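PDB 4KW2: xylose isomerase-like TIM barrel domain-containing protein from Parabacteroides distasonis, which is of unknown function but has the xylose isomerase-like TIM-barrel fold, and so may act on a sugar or related small substrate. Local coordinates for residues A[201-213]-A[250-262]. Numbering follows the deposited sequence.
Sequences VAHLKDLTDKMED and IQEIRNSLEFLQK. With SO4 (sulfate ion), chain B; SO4 (sulfate ion), chain C.
Ser-256 reaches from the helix into the turn formed by Thr-208 to Met-211, where its buried hydroxyl is held from two directions. OG donates to Thr-208 O at 2.7 Å, meeting a lone pair in the carbonyl plane. It also takes a weak, bent bond from Lys-210 N, with an N-H...O angle of 123°. Thr-208 O accepts a second bond from Met-211 N, the bond that closes the turn. Beside this, Asn-255 offers ND2 to the Asp-209 carboxylate: 3.3 Å to OD1, on its syn side, and a weak 3.5 Å to OD2. The carboxylate and amide planes are turned only 14° from each other, yet the bond to OD1 is tilted out of both. With CG anti to the backbone N (chi1 -164°), Asp-209 swings its carboxylate over to the helix, and Lys-210 NZ forms a salt bridge to OD1 at 3.5 Å. Replacing Asp-209 by an alanine removes this shared acceptor, which would probably leave the Asn-255 amide and the Lys-210 ammonium without their mate and freer to turn.

In the eight-stranded barrel, the turn belongs to the loop after strand 199-204, the seventh, while helix 250-262 follows the eighth strand, 238-241. Leucines and Ile-253 pack between them. Leu-207 CD2 sits 4.1 Å from Ile-253 CG2 and also touches Ser-256 CB; Leu-260 CD1 lies 4.4 Å from both Leu-207 CD2 and Leu-204 CD2. Phe-226 of helix 222-232 touches Leu-204 and Met-211.

At the start of the helix, a sulfate accepts a nearly straight bond from Ile-250 N; another is gripped by Gln-251 NE2 and by Arg-254 through NE and NH2, both ions probably from the crystallisation liquor.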
ATOM      1  N   VAL A 201     -19.920   1.087 -12.498  1.00 38.31           N
ATOM      2  CA  VAL A 201     -18.741   0.241 -12.363  1.00 36.35           C
ATOM      3  C   VAL A 201     -18.347   0.114 -10.892  1.00 36.78           C
ATOM      4  O   VAL A 201     -18.362   1.091 -10.153  1.00 39.12           O
ATOM      5  CB  VAL A 201     -17.545   0.807 -13.173  1.00 35.80           C
ATOM      6  CG1 VAL A 201     -16.296  -0.050 -12.992  1.00 34.29           C
ATOM      7  CG2 VAL A 201     -17.906   0.912 -14.647  1.00 38.40           C
ATOM      8  N   ALA A 202     -17.996  -1.099 -10.477  1.00 37.79           N
ATOM      9  CA  ALA A 202     -17.434  -1.330  -9.156  1.00 38.51           C
ATOM     10  C   ALA A 202     -16.010  -1.849  -9.306  1.00 36.64           C
ATOM     11  O   ALA A 202     -15.790  -2.897  -9.897  1.00 37.58           O
ATOM     12  CB  ALA A 202     -18.283  -2.329  -8.391  1.00 40.44           C
ATOM     13  N   HIS A 203     -15.048  -1.103  -8.771  1.00 38.75           N
ATOM     14  CA  HIS A 203     -13.648  -1.524  -8.747  1.00 36.73           C
ATOM     15  C   HIS A 203     -13.356  -2.372  -7.523  1.00 34.80           C
ATOM     16  O   HIS A 203     -13.446  -1.894  -6.399  1.00 37.50           O
ATOM     17  CB  HIS A 203     -12.725  -0.307  -8.721  1.00 36.72           C
ATOM     18  CG  HIS A 203     -12.460   0.282 -10.064  1.00 38.72           C
ATOM     19  ND1 HIS A 203     -11.522   1.271 -10.267  1.00 41.26           N
ATOM     20  CD2 HIS A 203     -12.992   0.012 -11.279  1.00 38.67           C
ATOM     21  CE1 HIS A 203     -11.496   1.593 -11.547  1.00 40.56           C
ATOM     22  NE2 HIS A 203     -12.379   0.844 -12.183  1.00 39.52           N
ATOM     23  N   LEU A 204     -13.014  -3.634  -7.750  1.00 38.96           N
ATOM     24  CA  LEU A 204     -12.458  -4.494  -6.712  1.00 38.53           C
ATOM     25  C   LEU A 204     -10.952  -4.471  -6.838  1.00 39.05           C
ATOM     26  O   LEU A 204     -10.404  -4.967  -7.825  1.00 43.45           O
ATOM     27  CB  LEU A 204     -12.938  -5.932  -6.872  1.00 44.89           C
ATOM     28  CG  LEU A 204     -14.144  -6.361  -6.052  1.00 46.48           C
ATOM     29  CD1 LEU A 204     -15.300  -5.398  -6.272  1.00 49.61           C
ATOM     30  CD2 LEU A 204     -14.518  -7.782  -6.438  1.00 46.20           C
ATOM     31  N   LYS A 205     -10.289  -3.891  -5.844  1.00 38.33           N
ATOM     32  CA  LYS A 205      -8.835  -3.836  -5.797  1.00 39.39           C
ATOM     33  C   LYS A 205      -8.323  -4.961  -4.901  1.00 36.54           C
ATOM     34  O   LYS A 205      -8.970  -5.314  -3.920  1.00 34.13           O
ATOM     35  CB  LYS A 205      -8.389  -2.482  -5.249  1.00 45.29           C
ATOM     36  CG  LYS A 205      -6.899  -2.209  -5.353  1.00 55.24           C
ATOM     37  CD  LYS A 205      -6.592  -0.761  -4.985  1.00 66.30           C
ATOM     38  CE  LYS A 205      -5.121  -0.552  -4.648  1.00 69.84           C
ATOM     39  NZ  LYS A 205      -4.227  -0.892  -5.789  1.00 70.51           N
ATOM     40  N   ASP A 206      -7.164  -5.513  -5.247  1.00 36.63           N
ATOM     41  CA  ASP A 206      -6.510  -6.552  -4.451  1.00 40.69           C
ATOM     42  C   ASP A 206      -7.469  -7.673  -4.066  1.00 39.26           C
ATOM     43  O   ASP A 206      -7.613  -8.015  -2.894  1.00 38.43           O
ATOM     44  CB  ASP A 206      -5.850  -5.941  -3.210  1.00 43.32           C
ATOM     45  CG  ASP A 206      -4.659  -5.068  -3.565  1.00 53.46           C
ATOM     46  OD1 ASP A 206      -3.810  -5.511  -4.374  1.00 53.49           O
ATOM     47  OD2 ASP A 206      -4.573  -3.936  -3.042  1.00 61.71           O
ATOM     48  N   LEU A 207      -8.121  -8.235  -5.077  1.00 38.43           N
ATOM     49  CA  LEU A 207      -9.051  -9.323  -4.874  1.00 38.98           C
ATOM     50  C   LEU A 207      -8.298 -10.493  -4.281  1.00 36.53           C
ATOM     51  O   LEU A 207      -7.213 -10.821  -4.742  1.00 34.53           O
ATOM     52  CB  LEU A 207      -9.708  -9.739  -6.194  1.00 39.78           C
ATOM     53  CG  LEU A 207     -10.724 -10.878  -6.090  1.00 39.60           C
ATOM     54  CD1 LEU A 207     -11.829 -10.510  -5.121  1.00 41.11           C
ATOM     55  CD2 LEU A 207     -11.291 -11.217  -7.454  1.00 41.27           C
ATOM     56  N   THR A 208      -8.872 -11.095  -3.242  1.00 35.61           N
ATOM     57  CA  THR A 208      -8.303 -12.275  -2.604  1.00 34.40           C
ATOM     58  C   THR A 208      -9.213 -13.480  -2.796  1.00 33.59           C
ATOM     59  O   THR A 208     -10.349 -13.365  -3.260  1.00 34.20           O
ATOM     60  CB  THR A 208      -8.080 -12.052  -1.094  1.00 35.50           C
ATOM     61  OG1 THR A 208      -9.335 -11.793  -0.450  1.00 33.33           O
ATOM     62  CG2 THR A 208      -7.151 -10.876  -0.866  1.00 35.74           C
ATOM     63  N   ASP A 209      -8.680 -14.640  -2.440  1.00 36.76           N
ATOM     64  CA  ASP A 209      -9.414 -15.896  -2.469  1.00 36.60           C
ATOM     65  C   ASP A 209     -10.653 -15.782  -1.575  1.00 32.96           C
ATOM     66  O   ASP A 209     -10.538 -15.548  -0.372  1.00 31.04           O
ATOM     67  CB  ASP A 209      -8.493 -17.019  -1.963  1.00 39.43           C
ATOM     68  CG  ASP A 209      -8.998 -18.407  -2.300  1.00 41.32           C
ATOM     69  OD1 ASP A 209     -10.155 -18.570  -2.744  1.00 40.23           O
ATOM     70  OD2 ASP A 209      -8.213 -19.356  -2.120  1.00 51.00           O
ATOM     71  N   LYS A 210     -11.829 -15.926  -2.180  1.00 33.35           N
ATOM     72  CA  LYS A 210     -13.119 -15.819  -1.476  1.00 34.38           C
ATOM     73  C   LYS A 210     -13.335 -14.481  -0.747  1.00 29.80           C
ATOM     74  O   LYS A 210     -14.112 -14.397   0.199  1.00 29.49           O
ATOM     75  CB  LYS A 210     -13.299 -17.023  -0.546  1.00 40.45           C
ATOM     76  CG  LYS A 210     -13.575 -18.304  -1.329  1.00 49.77           C
ATOM     77  CD  LYS A 210     -12.821 -19.507  -0.794  1.00 61.20           C
ATOM     78  CE  LYS A 210     -12.977 -20.692  -1.738  1.00 66.98           C
ATOM     79  NZ  LYS A 210     -11.760 -21.550  -1.754  1.00 69.26           N
HETATM   80  N   MSE A 211     -12.671 -13.438  -1.245  1.00 29.69           N
HETATM   81  CA  MSE A 211     -12.627 -12.101  -0.624  1.00 29.74           C
HETATM   82  C   MSE A 211     -12.299 -12.142   0.848  1.00 29.00           C
HETATM   83  O   MSE A 211     -12.767 -11.316   1.626  1.00 28.76           O
HETATM   84  CB  MSE A 211     -13.916 -11.331  -0.925  1.00 29.72           C
HETATM   85  CG  MSE A 211     -13.924 -10.967  -2.404  1.00 31.12           C
HETATM   86 SE   MSE A 211     -15.622 -10.125  -2.917  0.75 29.68          SE
HETATM   87  CE  MSE A 211     -15.316  -8.453  -1.941  1.00 32.80           C
ATOM     88  N   GLU A 212     -11.456 -13.087   1.238  1.00 29.70           N
ATOM     89  CA  GLU A 212     -10.961 -13.133   2.605  1.00 32.37           C
ATOM     90  C   GLU A 212     -10.132 -11.880   2.884  1.00 30.69           C
ATOM     91  O   GLU A 212      -9.501 -11.323   1.988  1.00 27.54           O
ATOM     92  CB  GLU A 212     -10.124 -14.394   2.839  1.00 34.56           C
ATOM     93  CG  GLU A 212      -8.813 -14.428   2.059  1.00 38.78           C
ATOM     94  CD  GLU A 212      -8.053 -15.736   2.219  1.00 44.28           C
ATOM     95  OE1 GLU A 212      -8.616 -16.702   2.790  1.00 43.83           O
ATOM     96  OE2 GLU A 212      -6.882 -15.788   1.774  1.00 46.14           O
ATOM     97  N   ASP A 213     -10.140 -11.446   4.135  1.00 32.72           N
ATOM     98  CA  ASP A 213      -9.376 -10.290   4.539  1.00 32.44           C
ATOM     99  C   ASP A 213      -8.962 -10.422   6.000  1.00 31.57           C
ATOM    100  O   ASP A 213      -9.556 -11.187   6.751  1.00 33.70           O
ATOM    101  CB  ASP A 213     -10.193  -9.018   4.304  1.00 36.28           C
ATOM    102  CG  ASP A 213      -9.364  -7.755   4.466  1.00 44.00           C
ATOM    103  OD1 ASP A 213      -8.368  -7.595   3.729  1.00 49.30           O
ATOM    104  OD2 ASP A 213      -9.695  -6.929   5.341  1.00 53.16           O
ATOM    105  N   ILE A 250      -3.874 -17.845 -10.844  1.00 37.32           N
ATOM    106  CA  ILE A 250      -5.146 -17.972 -11.563  1.00 38.35           C
ATOM    107  C   ILE A 250      -6.159 -18.873 -10.846  1.00 38.73           C
ATOM    108  O   ILE A 250      -7.344 -18.536 -10.764  1.00 38.82           O
ATOM    109  CB  ILE A 250      -4.893 -18.421 -13.020  1.00 38.75           C
ATOM    110  CG1 ILE A 250      -4.392 -17.212 -13.821  1.00 39.32           C
ATOM    111  CG2 ILE A 250      -6.152 -19.008 -13.647  1.00 39.55           C
ATOM    112  CD1 ILE A 250      -3.738 -17.550 -15.140  1.00 42.44           C
ATOM    113  N   GLN A 251      -5.695 -20.000 -10.314  1.00 40.84           N
ATOM    114  CA  GLN A 251      -6.555 -20.898  -9.538  1.00 42.85           C
ATOM    115  C   GLN A 251      -7.193 -20.227  -8.325  1.00 42.51           C
ATOM    116  O   GLN A 251      -8.384 -20.416  -8.068  1.00 43.85           O
ATOM    117  CB  GLN A 251      -5.776 -22.140  -9.095  1.00 50.83           C
ATOM    118  CG  GLN A 251      -5.469 -23.102 -10.231  1.00 56.92           C
ATOM    119  CD  GLN A 251      -6.689 -23.393 -11.088  1.00 65.44           C
ATOM    120  OE1 GLN A 251      -6.665 -23.205 -12.307  1.00 74.30           O
ATOM    121  NE2 GLN A 251      -7.775 -23.821 -10.447  1.00 62.21           N
ATOM    122  N   GLU A 252      -6.412 -19.441  -7.588  1.00 39.64           N
ATOM    123  CA  GLU A 252      -6.925 -18.768  -6.399  1.00 41.58           C
ATOM    124  C   GLU A 252      -8.013 -17.766  -6.751  1.00 37.18           C
ATOM    125  O   GLU A 252      -9.054 -17.714  -6.093  1.00 33.98           O
ATOM    126  CB  GLU A 252      -5.796 -18.071  -5.628  1.00 46.51           C
ATOM    127  CG  GLU A 252      -4.973 -19.028  -4.781  1.00 53.35           C
ATOM    128  CD  GLU A 252      -3.727 -18.397  -4.182  1.00 59.78           C
ATOM    129  OE1 GLU A 252      -3.439 -17.211  -4.461  1.00 65.74           O
ATOM    130  OE2 GLU A 252      -3.028 -19.102  -3.427  1.00 62.38           O
ATOM    131  N   ILE A 253      -7.772 -16.974  -7.792  1.00 36.04           N
ATOM    132  CA  ILE A 253      -8.729 -15.956  -8.208  1.00 35.46           C
ATOM    133  C   ILE A 253      -9.980 -16.620  -8.804  1.00 33.55           C
ATOM    134  O   ILE A 253     -11.098 -16.152  -8.581  1.00 33.16           O
ATOM    135  CB  ILE A 253      -8.095 -14.944  -9.191  1.00 36.54           C
ATOM    136  CG1 ILE A 253      -6.892 -14.245  -8.546  1.00 39.79           C
ATOM    137  CG2 ILE A 253      -9.114 -13.902  -9.635  1.00 37.53           C
ATOM    138  CD1 ILE A 253      -7.214 -13.443  -7.297  1.00 41.14           C
ATOM    139  N   ARG A 254      -9.802 -17.729  -9.519  1.00 32.36           N
ATOM    140  CA  ARG A 254     -10.949 -18.464 -10.064  1.00 33.27           C
ATOM    141  C   ARG A 254     -11.931 -18.923  -8.985  1.00 35.05           C
ATOM    142  O   ARG A 254     -13.129 -19.015  -9.253  1.00 35.51           O
ATOM    143  CB  ARG A 254     -10.507 -19.631 -10.946  1.00 33.02           C
ATOM    144  CG  ARG A 254     -10.235 -19.187 -12.372  1.00 32.53           C
ATOM    145  CD  ARG A 254      -9.676 -20.296 -13.238  1.00 32.01           C
ATOM    146  NE  ARG A 254     -10.602 -21.412 -13.442  1.00 31.57           N
ATOM    147  CZ  ARG A 254     -11.662 -21.395 -14.253  1.00 32.02           C
ATOM    148  NH1 ARG A 254     -11.989 -20.308 -14.942  1.00 32.57           N
ATOM    149  NH2 ARG A 254     -12.411 -22.482 -14.374  1.00 32.52           N
ATOM    150  N   ASN A 255     -11.442 -19.168  -7.768  1.00 35.38           N
ATOM    151  CA  ASN A 255     -12.332 -19.429  -6.622  1.00 35.16           C
ATOM    152  C   ASN A 255     -13.298 -18.292  -6.316  1.00 36.70           C
ATOM    153  O   ASN A 255     -14.463 -18.535  -6.000  1.00 37.56           O
ATOM    154  CB  ASN A 255     -11.532 -19.710  -5.359  1.00 35.63           C
ATOM    155  CG  ASN A 255     -10.788 -21.018  -5.419  1.00 37.20           C
ATOM    156  OD1 ASN A 255     -11.255 -21.977  -6.019  1.00 40.66           O
ATOM    157  ND2 ASN A 255      -9.622 -21.068  -4.791  1.00 40.07           N
ATOM    158  N   SER A 256     -12.813 -17.054  -6.383  1.00 35.55           N
ATOM    159  CA  SER A 256     -13.672 -15.894  -6.170  1.00 37.41           C
ATOM    160  C   SER A 256     -14.541 -15.612  -7.391  1.00 36.07           C
ATOM    161  O   SER A 256     -15.730 -15.330  -7.257  1.00 35.42           O
ATOM    162  CB  SER A 256     -12.847 -14.659  -5.818  1.00 38.82           C
ATOM    163  OG  SER A 256     -12.327 -14.779  -4.511  1.00 41.35           O
ATOM    164  N   LEU A 257     -13.952 -15.695  -8.581  1.00 37.81           N
ATOM    165  CA  LEU A 257     -14.700 -15.457  -9.821  1.00 36.99           C
ATOM    166  C   LEU A 257     -15.901 -16.388  -9.940  1.00 36.03           C
ATOM    167  O   LEU A 257     -16.931 -16.009 -10.491  1.00 40.81           O
ATOM    168  CB  LEU A 257     -13.789 -15.599 -11.042  1.00 37.12           C
ATOM    169  CG  LEU A 257     -12.712 -14.516 -11.160  1.00 39.39           C
ATOM    170  CD1 LEU A 257     -11.827 -14.769 -12.370  1.00 38.09           C
ATOM    171  CD2 LEU A 257     -13.335 -13.128 -11.228  1.00 40.89           C
ATOM    172  N   GLU A 258     -15.763 -17.595  -9.400  1.00 37.58           N
ATOM    173  CA  GLU A 258     -16.846 -18.581  -9.359  1.00 41.60           C
ATOM    174  C   GLU A 258     -18.152 -17.987  -8.818  1.00 40.76           C
ATOM    175  O   GLU A 258     -19.202 -18.110  -9.443  1.00 41.46           O
ATOM    176  CB  GLU A 258     -16.409 -19.773  -8.502  1.00 43.82           C
ATOM    177  CG  GLU A 258     -17.406 -20.912  -8.407  1.00 48.73           C
ATOM    178  CD  GLU A 258     -16.921 -22.043  -7.515  1.00 51.18           C
ATOM    179  OE1 GLU A 258     -15.707 -22.105  -7.224  1.00 49.45           O
ATOM    180  OE2 GLU A 258     -17.758 -22.879  -7.106  1.00 56.11           O
ATOM    181  N   PHE A 259     -18.078 -17.327  -7.669  1.00 39.24           N
ATOM    182  CA  PHE A 259     -19.270 -16.755  -7.038  1.00 39.35           C
ATOM    183  C   PHE A 259     -19.705 -15.440  -7.687  1.00 39.48           C
ATOM    184  O   PHE A 259     -20.895 -15.138  -7.759  1.00 36.82           O
ATOM    185  CB  PHE A 259     -19.026 -16.542  -5.551  1.00 42.20           C
ATOM    186  CG  PHE A 259     -18.736 -17.808  -4.807  1.00 47.60           C
ATOM    187  CD1 PHE A 259     -19.768 -18.662  -4.443  1.00 51.20           C
ATOM    188  CD2 PHE A 259     -17.429 -18.160  -4.492  1.00 48.18           C
ATOM    189  CE1 PHE A 259     -19.502 -19.838  -3.764  1.00 56.69           C
ATOM    190  CE2 PHE A 259     -17.156 -19.332  -3.811  1.00 51.05           C
ATOM    191  CZ  PHE A 259     -18.194 -20.173  -3.445  1.00 56.74           C
ATOM    192  N   LEU A 260     -18.734 -14.659  -8.150  1.00 39.52           N
ATOM    193  CA  LEU A 260     -19.021 -13.393  -8.808  1.00 39.54           C
ATOM    194  C   LEU A 260     -19.732 -13.593 -10.141  1.00 41.16           C
ATOM    195  O   LEU A 260     -20.524 -12.749 -10.549  1.00 43.07           O
ATOM    196  CB  LEU A 260     -17.732 -12.610  -9.036  1.00 39.48           C
ATOM    197  CG  LEU A 260     -17.019 -12.143  -7.773  1.00 40.94           C
ATOM    198  CD1 LEU A 260     -15.620 -11.661  -8.126  1.00 44.71           C
ATOM    199  CD2 LEU A 260     -17.811 -11.051  -7.072  1.00 42.51           C
ATOM    200  N   GLN A 261     -19.449 -14.709 -10.808  1.00 46.88           N
ATOM    201  CA  GLN A 261     -20.015 -15.001 -12.127  1.00 49.26           C
ATOM    202  C   GLN A 261     -21.234 -15.907 -12.087  1.00 54.79           C
ATOM    203  O   GLN A 261     -22.220 -15.617 -12.750  1.00 57.42           O
ATOM    204  CB  GLN A 261     -18.960 -15.636 -13.028  1.00 47.28           C
ATOM    205  CG  GLN A 261     -17.944 -14.640 -13.545  1.00 47.73           C
ATOM    206  CD  GLN A 261     -16.830 -15.305 -14.320  1.00 48.38           C
ATOM    207  OE1 GLN A 261     -16.362 -16.382 -13.949  1.00 50.09           O
ATOM    208  NE2 GLN A 261     -16.395 -14.663 -15.402  1.00 43.60           N
ATOM    209  N   LYS A 262     -21.164 -17.002 -11.329  1.00 69.10           N
ATOM    210  CA  LYS A 262     -22.236 -18.014 -11.332  1.00 77.55           C
ATOM    211  C   LYS A 262     -23.540 -17.526 -10.710  1.00 84.11           C
ATOM    212  O   LYS A 262     -24.593 -18.111 -10.960  1.00 93.66           O
ATOM    213  CB  LYS A 262     -21.789 -19.317 -10.660  1.00 76.80           C
ATOM    214  CG  LYS A 262     -20.782 -20.097 -11.490  1.00 75.66           C
ATOM    215  CD  LYS A 262     -19.971 -21.087 -10.662  1.00 77.23           C
ATOM    216  CE  LYS A 262     -20.633 -22.448 -10.529  1.00 78.92           C
ATOM    217  NZ  LYS A 262     -19.625 -23.492 -10.188  1.00 76.13           N
TER
HETATM  218  S   SO4 B 300     -10.121 -25.175 -13.104  1.00 46.11           S
HETATM  219  O1  SO4 B 300     -11.451 -24.991 -13.720  1.00 45.14           O
HETATM  220  O2  SO4 B 300      -9.143 -25.519 -14.153  1.00 50.24           O
HETATM  221  O3  SO4 B 300      -9.702 -23.933 -12.414  1.00 46.72           O
HETATM  222  O4  SO4 B 300     -10.189 -26.283 -12.127  1.00 52.77           O
HETATM  223  S   SO4 C 301      -0.425 -17.849 -12.805  1.00 75.79           S
HETATM  224  O1  SO4 C 301      -1.615 -18.412 -12.131  1.00 65.56           O
HETATM  225  O2  SO4 C 301      -0.031 -18.741 -13.923  1.00 59.62           O
HETATM  226  O3  SO4 C 301      -0.720 -16.493 -13.343  1.00 69.20           O
HETATM  227  O4  SO4 C 301       0.669 -17.754 -11.807  1.00 71.95           O